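PDB 2CGQ: ACYL carrier protein ACPA from Mycobacterium tuberculosis, which probably carries growing or finished acyl chains as thioesters on a phosphopantetheine arm and presents them to partner enzymes, as acyl carrier proteins do. Local coordinates for residues E29-T34 against G89-S94; A33-I38 against D53-D58; T41-G44 against N48-L51; Q64-L69 against R80-I85. One frame throughout, in Å; residues are numbered along the deposited sequence.

Contact 1. Residues E29-T34 against G89-S94; sequences EAINAT and GDVYTS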
loop_
_atom_site.group_PDB
_atom_site.type_symbol
_atom_site.label_atom_id
_atom_site.label_comp_id
_atom_site.label_asym_id
_atom_site.label_seq_id
_atom_site.Cartn_x
_atom_site.Cartn_y
_atom_site.Cartn_z
ATOM N N GLU A 29 5.511 -5.227 -7.796
ATOM C CA GLU A 29 6.178 -4.091 -8.449
ATOM C C GLU A 29 5.228 -2.926 -8.661
ATOM O O GLU A 29 5.603 -1.768 -8.484
ATOM C CB GLU A 29 6.789 -4.496 -9.794
ATOM C CG GLU A 29 8.100 -5.231 -9.629
ATOM C CD GLU A 29 8.650 -5.696 -10.972
ATOM O OE1 GLU A 29 8.701 -6.936 -11.199
ATOM O OE2 GLU A 29 8.943 -4.809 -11.818
ATOM N N ALA A 30 4.005 -3.236 -9.074
ATOM C CA ALA A 30 2.971 -2.225 -9.232
ATOM C C ALA A 30 2.596 -1.581 -7.918
ATOM O O ALA A 30 2.396 -0.364 -7.836
ATOM C CB ALA A 30 1.761 -2.824 -9.868
ATOM N N ILE A 31 2.503 -2.381 -6.852
ATOM C CA ILE A 31 2.153 -1.791 -5.557
ATOM C C ILE A 31 3.280 -0.874 -5.110
ATOM O O ILE A 31 3.025 0.219 -4.587
ATOM C CB ILE A 31 1.809 -2.874 -4.515
ATOM C CG1 ILE A 31 0.499 -3.574 -4.934
ATOM C CG2 ILE A 31 1.742 -2.278 -3.135
ATOM C CD1 ILE A 31 0.231 -4.880 -4.148
ATOM N N ASN A 32 4.532 -1.305 -5.318
ATOM C CA ASN A 32 5.700 -0.485 -4.972
ATOM C C ASN A 32 5.689 0.817 -5.719
ATOM O O ASN A 32 5.938 1.874 -5.131
ATOM C CB ASN A 32 7.013 -1.210 -5.259
ATOM C CG ASN A 32 7.209 -2.426 -4.413
ATOM O OD1 ASN A 32 6.533 -2.624 -3.372
ATOM N ND2 ASN A 32 8.168 -3.256 -4.822
ATOM N N ALA A 33 5.398 0.758 -7.016
ATOM C CA ALA A 33 5.324 1.987 -7.843
ATOM C C ALA A 33 4.265 2.958 -7.290
ATOM O O ALA A 33 4.527 4.160 -7.249
ATOM C CB ALA A 33 5.016 1.637 -9.274
ATOM N N THR A 34 3.105 2.440 -6.872
ATOM C CA THR A 34 2.026 3.286 -6.324
ATOM C C THR A 34 2.489 3.914 -5.009
ATOM O O THR A 34 2.289 5.122 -4.739
ATOM C CB THR A 34 0.745 2.434 -6.164
ATOM O OG1 THR A 34 0.311 2.051 -7.513
ATOM C CG2 THR A 34 -0.369 3.200 -5.418
ATOM N N GLY A 89 4.215 -5.542 3.343
ATOM C CA GLY A 89 3.740 -6.884 3.116
ATOM C C GLY A 89 2.247 -7.055 3.289
ATOM O O GLY A 89 1.622 -7.808 2.554
ATOM N N ASP A 90 1.682 -6.360 4.264
ATOM C CA ASP A 90 0.221 -6.417 4.585
ATOM C C ASP A 90 -0.558 -5.831 3.376
ATOM O O ASP A 90 -1.613 -6.337 2.962
ATOM C CB ASP A 90 -0.110 -5.561 5.795
ATOM C CG ASP A 90 0.449 -6.086 7.104
ATOM O OD1 ASP A 90 0.757 -7.304 7.222
ATOM O OD2 ASP A 90 0.526 -5.241 8.020
ATOM N N VAL A 91 0.014 -4.784 2.784
ATOM C CA VAL A 91 -0.541 -4.207 1.538
ATOM C C VAL A 91 -0.524 -5.252 0.401
ATOM O O VAL A 91 -1.542 -5.466 -0.300
ATOM C CB VAL A 91 0.231 -2.956 1.094
ATOM C CG1 VAL A 91 -0.426 -2.351 -0.169
ATOM C CG2 VAL A 91 0.245 -1.888 2.153
ATOM N N TYR A 92 0.610 -5.961 0.214
ATOM C CA TYR A 92 0.675 -7.017 -0.799
ATOM C C TYR A 92 -0.383 -8.072 -0.599
ATOM O O TYR A 92 -1.027 -8.486 -1.525
ATOM C CB TYR A 92 2.063 -7.687 -0.823
ATOM C CG TYR A 92 3.261 -6.831 -1.123
ATOM C CD1 TYR A 92 3.193 -5.620 -1.766
ATOM C CD2 TYR A 92 4.549 -7.337 -0.879
ATOM C CE1 TYR A 92 4.364 -4.895 -2.086
ATOM C CE2 TYR A 92 5.697 -6.638 -1.201
ATOM C CZ TYR A 92 5.629 -5.442 -1.800
ATOM O OH TYR A 92 6.823 -4.803 -2.045
ATOM N N THR A 93 -0.585 -8.526 0.632
ATOM C CA THR A 93 -1.494 -9.664 0.842
ATOM C C THR A 93 -2.939 -9.155 0.733
ATOM O O THR A 93 -3.825 -9.921 0.331
ATOM C CB THR A 93 -1.179 -10.405 2.162
ATOM O OG1 THR A 93 -1.240 -9.473 3.207
ATOM C CG2 THR A 93 0.177 -10.892 2.138
ATOM N N SER A 94 -3.171 -7.874 1.000
ATOM C CA SER A 94 -4.534 -7.289 0.845
ATOM C C SER A 94 -4.950 -7.256 -0.621
ATOM O O SER A 94 -6.141 -7.486 -0.934
ATOM C CB SER A 94 -4.662 -5.890 1.439
ATOM O OG SER A 94 -4.894 -5.901 2.827
#
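Ile31 and Tyr92 lie nearest each other where helix 27-39 meets helix 88-96, their CA atoms 7.2 Å apart, and the axes of the two short segments come within 10.5 Å at an angle of 125° between their N-to-C directions. The CB of Ile31 points at the opposing helix. Its CG2 branch, anti to the backbone N, reaches between two residues, touching Val91 CG1 at 3.7 Å and the edge of the tyrosine ring at Tyr92 CE1, 3.9 Å away. The other branch ends in Ile31 CD1, which packs at 3.9 Å against Tyr92 CD1, so both arms of the isoleucine lie along the same side chain. Farther out, the ring carries its hydroxyl to Asn32. Tyr92 OH donates to Asn32 OD1 over 2.6 Å, lying in the carbonyl plane on a lone pair with a C=O...donor angle of 120°, while amide and ring planes are turned 46° apart. This short bond closes the outer margin of an otherwise apolar contact and holds the phenol oxygen at the amide. Tyr92 also lies against Met27 and Glu28 near the start of helix 27-39 and against Ala47 of the long loop. On the inner side, Val91 packs on Leu69 of helix 59-73, while Thr34 OG1 hydrogen-bonds Glu72 of that same helix, which thus neighbours both partners in the bundle.

Contact 2. Residues A33-I38 against D53-D58; sequences ATIQRI and DDLGFD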
loop_
_atom_site.group_PDB
_atom_site.type_symbol
_atom_site.label_atom_id
_atom_site.label_comp_id
_atom_site.label_asym_id
_atom_site.label_seq_id
_atom_site.Cartn_x
_atom_site.Cartn_y
_atom_site.Cartn_z
ATOM N N ALA A 33 5.398 0.758 -7.016
ATOM C CA ALA A 33 5.324 1.987 -7.843
ATOM C C ALA A 33 4.265 2.958 -7.290
ATOM O O ALA A 33 4.527 4.160 -7.249
ATOM C CB ALA A 33 5.016 1.637 -9.274
ATOM N N THR A 34 3.105 2.440 -6.872
ATOM C CA THR A 34 2.026 3.286 -6.324
ATOM C C THR A 34 2.489 3.914 -5.009
ATOM O O THR A 34 2.289 5.122 -4.739
ATOM C CB THR A 34 0.745 2.434 -6.164
ATOM O OG1 THR A 34 0.311 2.051 -7.513
ATOM C CG2 THR A 34 -0.369 3.200 -5.418
ATOM N N ILE A 35 3.087 3.086 -4.156
ATOM C CA ILE A 35 3.687 3.595 -2.921
ATOM C C ILE A 35 4.698 4.719 -3.203
ATOM O O ILE A 35 4.676 5.781 -2.600
ATOM C CB ILE A 35 4.335 2.446 -2.122
ATOM C CG1 ILE A 35 3.223 1.570 -1.516
ATOM C CG2 ILE A 35 5.247 3.038 -1.068
ATOM C CD1 ILE A 35 3.739 0.223 -0.820
ATOM N N GLN A 36 5.599 4.476 -4.145
ATOM C CA GLN A 36 6.551 5.509 -4.536
ATOM C C GLN A 36 5.910 6.768 -5.097
ATOM O O GLN A 36 6.387 7.875 -4.812
ATOM C CB GLN A 36 7.563 4.937 -5.513
ATOM C CG GLN A 36 8.502 3.906 -4.879
ATOM C CD GLN A 36 9.361 3.216 -5.898
ATOM O OE1 GLN A 36 8.918 3.013 -7.032
ATOM N NE2 GLN A 36 10.613 2.867 -5.521
ATOM N N ARG A 37 4.866 6.615 -5.914
ATOM C CA ARG A 37 4.190 7.767 -6.500
ATOM C C ARG A 37 3.592 8.634 -5.364
ATOM O O ARG A 37 3.790 9.847 -5.311
ATOM C CB ARG A 37 3.102 7.251 -7.444
ATOM C CG ARG A 37 2.752 7.986 -8.667
ATOM C CD ARG A 37 1.281 7.717 -9.071
ATOM N NE ARG A 37 0.407 8.043 -7.919
ATOM C CZ ARG A 37 -0.086 9.259 -7.633
ATOM N NH1 ARG A 37 0.143 10.266 -8.417
ATOM N NH2 ARG A 37 -0.749 9.452 -6.485
ATOM N N ILE A 38 2.878 7.991 -4.444
ATOM C CA ILE A 38 2.254 8.694 -3.306
ATOM C C ILE A 38 3.248 9.384 -2.402
ATOM O O ILE A 38 3.035 10.545 -2.004
ATOM C CB ILE A 38 1.343 7.737 -2.470
ATOM C CG1 ILE A 38 0.144 7.352 -3.313
ATOM C CG2 ILE A 38 0.897 8.365 -1.110
ATOM C CD1 ILE A 38 -0.585 6.126 -2.751
ATOM N N ASP A 53 6.295 4.118 10.347
ATOM C CA ASP A 53 7.597 4.321 10.995
ATOM C C ASP A 53 8.757 4.382 10.026
ATOM O O ASP A 53 9.704 5.164 10.221
ATOM C CB ASP A 53 7.929 3.229 11.994
ATOM C CG ASP A 53 6.843 2.976 13.027
ATOM O OD1 ASP A 53 5.686 3.462 12.876
ATOM O OD2 ASP A 53 7.151 2.158 13.948
ATOM N N ASP A 54 8.709 3.557 8.981
ATOM C CA ASP A 54 9.793 3.480 7.997
ATOM C C ASP A 54 9.643 4.375 6.776
ATOM O O ASP A 54 10.626 4.958 6.330
ATOM C CB ASP A 54 10.020 2.026 7.545
ATOM C CG ASP A 54 10.517 1.126 8.681
ATOM O OD1 ASP A 54 11.336 1.583 9.518
ATOM O OD2 ASP A 54 10.131 -0.057 8.739
ATOM N N LEU A 55 8.432 4.448 6.222
ATOM C CA LEU A 55 8.186 5.144 4.949
ATOM C C LEU A 55 7.569 6.531 5.078
ATOM O O LEU A 55 7.520 7.288 4.087
ATOM C CB LEU A 55 7.335 4.273 4.033
ATOM C CG LEU A 55 8.014 2.988 3.595
ATOM C CD1 LEU A 55 7.078 2.128 2.802
ATOM C CD2 LEU A 55 9.226 3.319 2.729
ATOM N N GLY A 56 7.100 6.837 6.283
ATOM C CA GLY A 56 6.522 8.113 6.641
ATOM C C GLY A 56 5.111 8.349 6.133
ATOM O O GLY A 56 4.708 9.500 5.871
ATOM N N PHE A 57 4.330 7.294 5.956
ATOM C CA PHE A 57 2.911 7.457 5.697
ATOM C C PHE A 57 2.245 8.152 6.875
ATOM O O PHE A 57 2.593 7.929 8.028
ATOM C CB PHE A 57 2.185 6.115 5.445
ATOM C CG PHE A 57 2.301 5.611 4.033
ATOM C CD1 PHE A 57 3.389 4.893 3.614
ATOM C CD2 PHE A 57 1.316 5.898 3.106
ATOM C CE1 PHE A 57 3.457 4.429 2.310
ATOM C CE2 PHE A 57 1.385 5.430 1.806
ATOM C CZ PHE A 57 2.434 4.765 1.386
ATOM N N ASP A 58 1.280 9.009 6.552
ATOM C CA ASP A 58 0.410 9.626 7.510
ATOM C C ASP A 58 -1.021 9.227 7.125
ATOM O O ASP A 58 -1.229 8.415 6.226
ATOM C CB ASP A 58 0.647 11.155 7.556
ATOM C CG ASP A 58 0.433 11.840 6.228
ATOM O OD1 ASP A 58 -0.071 11.222 5.291
ATOM O OD2 ASP A 58 0.729 13.057 6.117
#
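Phe57 reaches from the loop into the flank of helix 27-39, where Ile35 and Ile38 receive the far end of its ring. From CB, which does not itself point at the helix, the side chain swings across because CG stands anti to the carbonyl carbon, chi1 -83°. The ring is turned nearly perpendicular to the CA-CB-CG plane, chi2 84°, and its distal carbons make all of its contacts with the helix. CE1 meets Ile35 CG2 at 4.1 Å, and CZ at the tip lies 4.1 Å from the same Ile35 CG2, so this methyl sits at the ring edge, close to its plane. CE2 comes within 4.2 Å of Ile38 CG2, obliquely. The two isoleucines, about one helical turn apart, together meet the end of the ring, each side chain crossing it at about a right angle. Ile35 CG2 serves a second neighbour as well, with Leu55 CD1 4.4 Å away. Leu39 and Leu62 also touch Phe57, whose backbone is hydrogen-bonded to Leu51. Gly56, with its positive phi, forms the bend between the two loop residues, and Asp58 follows as N-cap of helix 59-73, OD1 taking Lys61 N. Asp58 opens the Asp-Ser-Leu motif of acyl carrier proteins, whose serine probably bears the phosphopantetheine; the buried phenylalanine just before it is part of the loop leading to that site.

Contact 3. Residues T41-G44 against N48-L51; sequences TDRG and NQVL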
loop_
_atom_site.group_PDB
_atom_site.type_symbol
_atom_site.label_atom_id
_atom_site.label_comp_id
_atom_site.label_asym_id
_atom_site.label_seq_id
_atom_site.Cartn_x
_atom_site.Cartn_y
_atom_site.Cartn_z
ATOM N N THR A 41 9.027 9.308 -3.746
ATOM C CA THR A 41 10.377 8.813 -3.446
ATOM C C THR A 41 10.791 7.775 -4.468
ATOM O O THR A 41 9.944 7.200 -5.138
ATOM C CB THR A 41 10.434 8.226 -2.040
ATOM O OG1 THR A 41 11.760 7.793 -1.753
ATOM C CG2 THR A 41 9.520 7.022 -1.904
ATOM N N ASP A 42 12.092 7.583 -4.619
ATOM C CA ASP A 42 12.631 6.504 -5.455
ATOM C C ASP A 42 13.291 5.450 -4.588
ATOM O O ASP A 42 13.936 4.515 -5.106
ATOM C CB ASP A 42 13.645 7.041 -6.465
ATOM C CG ASP A 42 14.782 7.826 -5.802
ATOM O OD1 ASP A 42 15.658 8.379 -6.531
ATOM O OD2 ASP A 42 14.774 7.937 -4.552
ATOM N N ARG A 43 13.173 5.599 -3.268
ATOM C CA ARG A 43 13.731 4.602 -2.380
ATOM C C ARG A 43 13.131 3.235 -2.646
ATOM O O ARG A 43 11.950 3.113 -2.999
ATOM C CB ARG A 43 13.518 4.992 -0.921
ATOM C CG ARG A 43 12.137 4.949 -0.438
ATOM C CD ARG A 43 12.044 5.530 1.003
ATOM N NE ARG A 43 12.682 4.637 1.986
ATOM C CZ ARG A 43 12.648 4.850 3.309
ATOM N NH1 ARG A 43 13.218 3.988 4.141
ATOM N NH2 ARG A 43 12.016 5.910 3.806
ATOM N N GLY A 44 13.938 2.203 -2.456
ATOM C CA GLY A 44 13.457 0.848 -2.585
ATOM C C GLY A 44 12.387 0.513 -1.546
ATOM O O GLY A 44 12.456 0.932 -0.375
ATOM N N ASN A 48 8.973 -5.809 4.561
ATOM C CA ASN A 48 9.148 -5.572 6.010
ATOM C C ASN A 48 8.947 -4.133 6.466
ATOM O O ASN A 48 8.778 -3.880 7.678
ATOM C CB ASN A 48 10.553 -6.037 6.422
ATOM C CG ASN A 48 11.594 -5.211 5.781
ATOM O OD1 ASN A 48 11.600 -5.072 4.550
ATOM N ND2 ASN A 48 12.478 -4.614 6.593
ATOM N N GLN A 49 8.919 -3.184 5.540
ATOM C CA GLN A 49 8.819 -1.759 5.903
ATOM C C GLN A 49 7.492 -1.419 6.522
ATOM O O GLN A 49 6.421 -1.741 5.969
ATOM C CB GLN A 49 9.103 -0.837 4.711
ATOM C CG GLN A 49 10.551 -0.866 4.291
ATOM C CD GLN A 49 10.792 -0.169 2.931
ATOM O OE1 GLN A 49 9.968 -0.243 2.037
ATOM N NE2 GLN A 49 11.937 0.459 2.790
ATOM N N VAL A 50 7.584 -0.796 7.696
ATOM C CA VAL A 50 6.439 -0.247 8.409
ATOM C C VAL A 50 5.996 1.043 7.722
ATOM O O VAL A 50 6.795 1.969 7.585
ATOM C CB VAL A 50 6.766 -0.039 9.895
ATOM C CG1 VAL A 50 5.583 0.423 10.621
ATOM C CG2 VAL A 50 7.235 -1.354 10.528
ATOM N N LEU A 51 4.738 1.117 7.300
ATOM C CA LEU A 51 4.270 2.230 6.435
ATOM C C LEU A 51 4.489 3.576 7.096
ATOM O O LEU A 51 5.091 4.490 6.519
ATOM C CB LEU A 51 2.800 2.075 6.045
ATOM C CG LEU A 51 2.488 0.868 5.168
ATOM C CD1 LEU A 51 0.998 0.940 4.838
ATOM C CD2 LEU A 51 3.267 0.828 3.900
#
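Arg43 and Gln49 run past each other in opposite directions at the surface, with guanidinium and amide planes 87° apart, close to perpendicular. Their ends come only loosely together, Arg43 NH1 standing 4.0 Å from Gln49 NE2, and the link between the two segments is made instead to the backbone next door. Gln49 NE2 donates to Gly44 O over 3.2 Å, a moderately bent bond with an N-H...O angle of 153°. The amide nitrogen approaches that carbonyl slightly tilted from its plane, and the oxygen in turn lies a little out of the amide plane. An extended chain beyond CG delivers the amide to this point. At its other corner, Gln49 OE1 accepts from Thr46 N, so the amide bridges backbone groups on both sides of Ile45 and its rotation is fixed by having a donor and an acceptor to satisfy. Both segments belong to the long loop that joins the first two helices of the acyl carrier protein fold, and the glutamine side chain ties Gly44 and Thr46 of that loop to its later part. Arg43 bends at chi3, -70°, which takes its guanidinium alongside Leu55, where NH2 makes a weak hydrogen bond to Asp54 O. The arginine backbone is held as well: Thr41 OG1 accepts from Arg43 N at 3.0 Å, an ST turn, and Arg43 O receives Gln36 NE2 from helix 27-39. Gln49 leans with its chain on Leu55 and on Val88 of helix 88-96.

Contact 4. Residues Q64-L69 against R80-I85; sequences QLITEL and RDAQNI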
loop_
_atom_site.group_PDB
_atom_site.type_symbol
_atom_site.label_atom_id
_atom_site.label_comp_id
_atom_site.label_asym_id
_atom_site.label_seq_id
_atom_site.Cartn_x
_atom_site.Cartn_y
_atom_site.Cartn_z
ATOM N N GLN A 64 -4.857 7.673 0.573
ATOM C CA GLN A 64 -4.491 7.662 -0.833
ATOM C C GLN A 64 -4.091 6.269 -1.258
ATOM O O GLN A 64 -4.468 5.818 -2.327
ATOM C CB GLN A 64 -3.344 8.612 -1.116
ATOM C CG GLN A 64 -3.643 10.061 -1.146
ATOM C CD GLN A 64 -2.431 10.830 -1.649
ATOM O OE1 GLN A 64 -1.586 11.172 -0.883
ATOM N NE2 GLN A 64 -2.369 11.074 -2.961
ATOM N N LEU A 65 -3.269 5.593 -0.466
ATOM C CA LEU A 65 -2.823 4.264 -0.850
ATOM C C LEU A 65 -3.980 3.304 -1.045
ATOM O O LEU A 65 -4.045 2.607 -2.064
ATOM C CB LEU A 65 -1.824 3.687 0.149
ATOM C CG LEU A 65 -1.298 2.325 -0.110
ATOM C CD1 LEU A 65 -0.492 2.254 -1.361
ATOM C CD2 LEU A 65 -0.414 1.948 1.088
ATOM N N ILE A 66 -4.868 3.247 -0.077
ATOM C CA ILE A 66 -6.011 2.298 -0.160
ATOM C C ILE A 66 -6.883 2.600 -1.394
ATOM O O ILE A 66 -7.187 1.743 -2.204
ATOM C CB ILE A 66 -6.847 2.292 1.120
ATOM C CG1 ILE A 66 -5.976 1.859 2.356
ATOM C CG2 ILE A 66 -8.040 1.364 0.972
ATOM C CD1 ILE A 66 -5.209 0.536 2.198
ATOM N N THR A 67 -7.270 3.844 -1.557
ATOM C CA THR A 67 -8.152 4.235 -2.625
ATOM C C THR A 67 -7.462 4.101 -4.011
ATOM O O THR A 67 -8.082 3.628 -4.992
ATOM C CB THR A 67 -8.754 5.622 -2.360
ATOM O OG1 THR A 67 -7.725 6.628 -2.282
ATOM C CG2 THR A 67 -9.612 5.630 -1.085
ATOM N N GLU A 68 -6.190 4.548 -4.120
ATOM C CA GLU A 68 -5.431 4.316 -5.363
ATOM C C GLU A 68 -5.399 2.835 -5.771
ATOM O O GLU A 68 -5.535 2.511 -6.958
ATOM C CB GLU A 68 -4.018 4.923 -5.302
ATOM C CG GLU A 68 -3.318 5.012 -6.663
ATOM C CD GLU A 68 -2.243 6.108 -6.782
ATOM O OE1 GLU A 68 -1.349 5.972 -7.659
ATOM O OE2 GLU A 68 -2.314 7.103 -6.023
ATOM N N LEU A 69 -5.117 1.941 -4.832
ATOM C CA LEU A 69 -5.091 0.525 -5.117
ATOM C C LEU A 69 -6.459 -0.028 -5.470
ATOM O O LEU A 69 -6.599 -0.805 -6.439
ATOM C CB LEU A 69 -4.535 -0.246 -3.924
ATOM C CG LEU A 69 -3.050 0.012 -3.610
ATOM C CD1 LEU A 69 -2.717 -0.723 -2.329
ATOM C CD2 LEU A 69 -2.202 -0.409 -4.709
ATOM N N ARG A 80 -11.922 -2.275 7.905
ATOM C CA ARG A 80 -11.300 -3.027 8.984
ATOM C C ARG A 80 -9.901 -3.513 8.549
ATOM O O ARG A 80 -8.889 -3.418 9.283
ATOM C CB ARG A 80 -12.213 -4.155 9.426
ATOM C CG ARG A 80 -11.643 -5.081 10.461
ATOM C CD ARG A 80 -12.598 -6.166 10.849
ATOM N NE ARG A 80 -13.785 -5.651 11.575
ATOM C CZ ARG A 80 -13.790 -5.297 12.845
ATOM N NH1 ARG A 80 -12.729 -5.464 13.619
ATOM N NH2 ARG A 80 -14.893 -4.853 13.380
ATOM N N ASP A 81 -9.845 -4.056 7.357
ATOM C CA ASP A 81 -8.550 -4.518 6.801
ATOM C C ASP A 81 -7.614 -3.364 6.585
ATOM O O ASP A 81 -6.456 -3.452 6.942
ATOM C CB ASP A 81 -8.783 -5.332 5.538
ATOM C CG ASP A 81 -9.188 -6.801 5.814
ATOM O OD1 ASP A 81 -9.177 -7.292 6.972
ATOM O OD2 ASP A 81 -9.602 -7.474 4.842
ATOM N N ALA A 82 -8.115 -2.243 6.045
ATOM C CA ALA A 82 -7.272 -1.073 5.874
ATOM C C ALA A 82 -6.680 -0.615 7.189
ATOM O O ALA A 82 -5.482 -0.291 7.232
ATOM C CB ALA A 82 -8.015 0.049 5.227
ATOM N N GLN A 83 -7.524 -0.536 8.246
ATOM C CA GLN A 83 -7.110 -0.239 9.642
ATOM C C GLN A 83 -5.895 -1.048 10.071
ATOM O O GLN A 83 -4.960 -0.528 10.719
ATOM C CB GLN A 83 -8.242 -0.573 10.684
ATOM C CG GLN A 83 -9.206 0.536 11.162
ATOM C CD GLN A 83 -10.029 0.150 12.447
ATOM O OE1 GLN A 83 -10.858 -0.803 12.440
ATOM N NE2 GLN A 83 -9.763 0.883 13.591
ATOM N N ASN A 84 -5.961 -2.331 9.773
ATOM C CA ASN A 84 -5.032 -3.326 10.264
ATOM C C ASN A 84 -3.745 -3.408 9.440
ATOM O O ASN A 84 -2.852 -4.107 9.837
ATOM C CB ASN A 84 -5.694 -4.704 10.268
ATOM C CG ASN A 84 -6.729 -4.855 11.359
ATOM O OD1 ASN A 84 -6.707 -4.110 12.332
ATOM N ND2 ASN A 84 -7.655 -5.817 11.203
ATOM N N ILE A 85 -3.658 -2.726 8.294
ATOM C CA ILE A 85 -2.442 -2.739 7.479
ATOM C C ILE A 85 -1.338 -1.960 8.180
ATOM O O ILE A 85 -1.512 -0.766 8.497
ATOM C CB ILE A 85 -2.707 -2.165 6.087
ATOM C CG1 ILE A 85 -3.464 -3.190 5.272
ATOM C CG2 ILE A 85 -1.390 -1.744 5.423
ATOM C CD1 ILE A 85 -3.974 -2.651 4.009
#
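Ile66, which meets Ala82 and Ile85 across this contact, sits in a helical turn closed by the backbone bond from Glu68 N to Gln64 O, 2.8 Å long. Facing it, the chain from Ala82 to Ile85 is drawn into a tighter turn, Ile85 N donating to Ala82 O over 3.2 Å, and this places both residues on the side toward Ile66. What passes between the segments is purely apolar. The CA atoms of Ile66 and Ala82 come within 7.0 Å, a separation that the small alanine permits: its methyl, CB, packs at 4.0 Å on Ile66 CG1. The isoleucine then folds at its second torsion, chi2 -53°, which keeps CD1 close to the same alanine, with Ile66 CD1 and Ala82 CB 4.2 Å apart. That fold also brings the end of Ile66 to Ile85, whose longer branch is extended, chi2 170°. The two side chains meet tip to tip, CD1 of Ile66 lying 3.9 Å from CD1 of Ile85. Helix 79-84 and the residue that follows it are thereby packed on helix 59-73 by a few aliphatic groups near the surface. Next to Ile66, Leu65 touches Val91 of helix 88-96 and Ile35 of helix 27-39. Ile85 lies on Val91 and Ser94, joining this edge of the fold to helix 88-96.

How the contacts relate
All four contacts belong to one small helical domain, the bundle of the acyl carrier protein. Contacts 1 and 2 share helix 27-39 and their centres are about 11 Å apart. Contact 3 falls, in sequence, within the span that contact 2 bridges, and its centre is about 6 Å away; both brace the long loop before helix 59-73. Contact 4 follows later in the chain, about 16 Å from contact 3 on the opposite side of the chain's centre. Contact 1 brings the first and last helices together and so encloses contacts 3 and 4 in sequence, while contact 2 starts from the same stretch. Val91 and Leu51 help join these regions into one core, consistent with a compact carrier for the prosthetic arm.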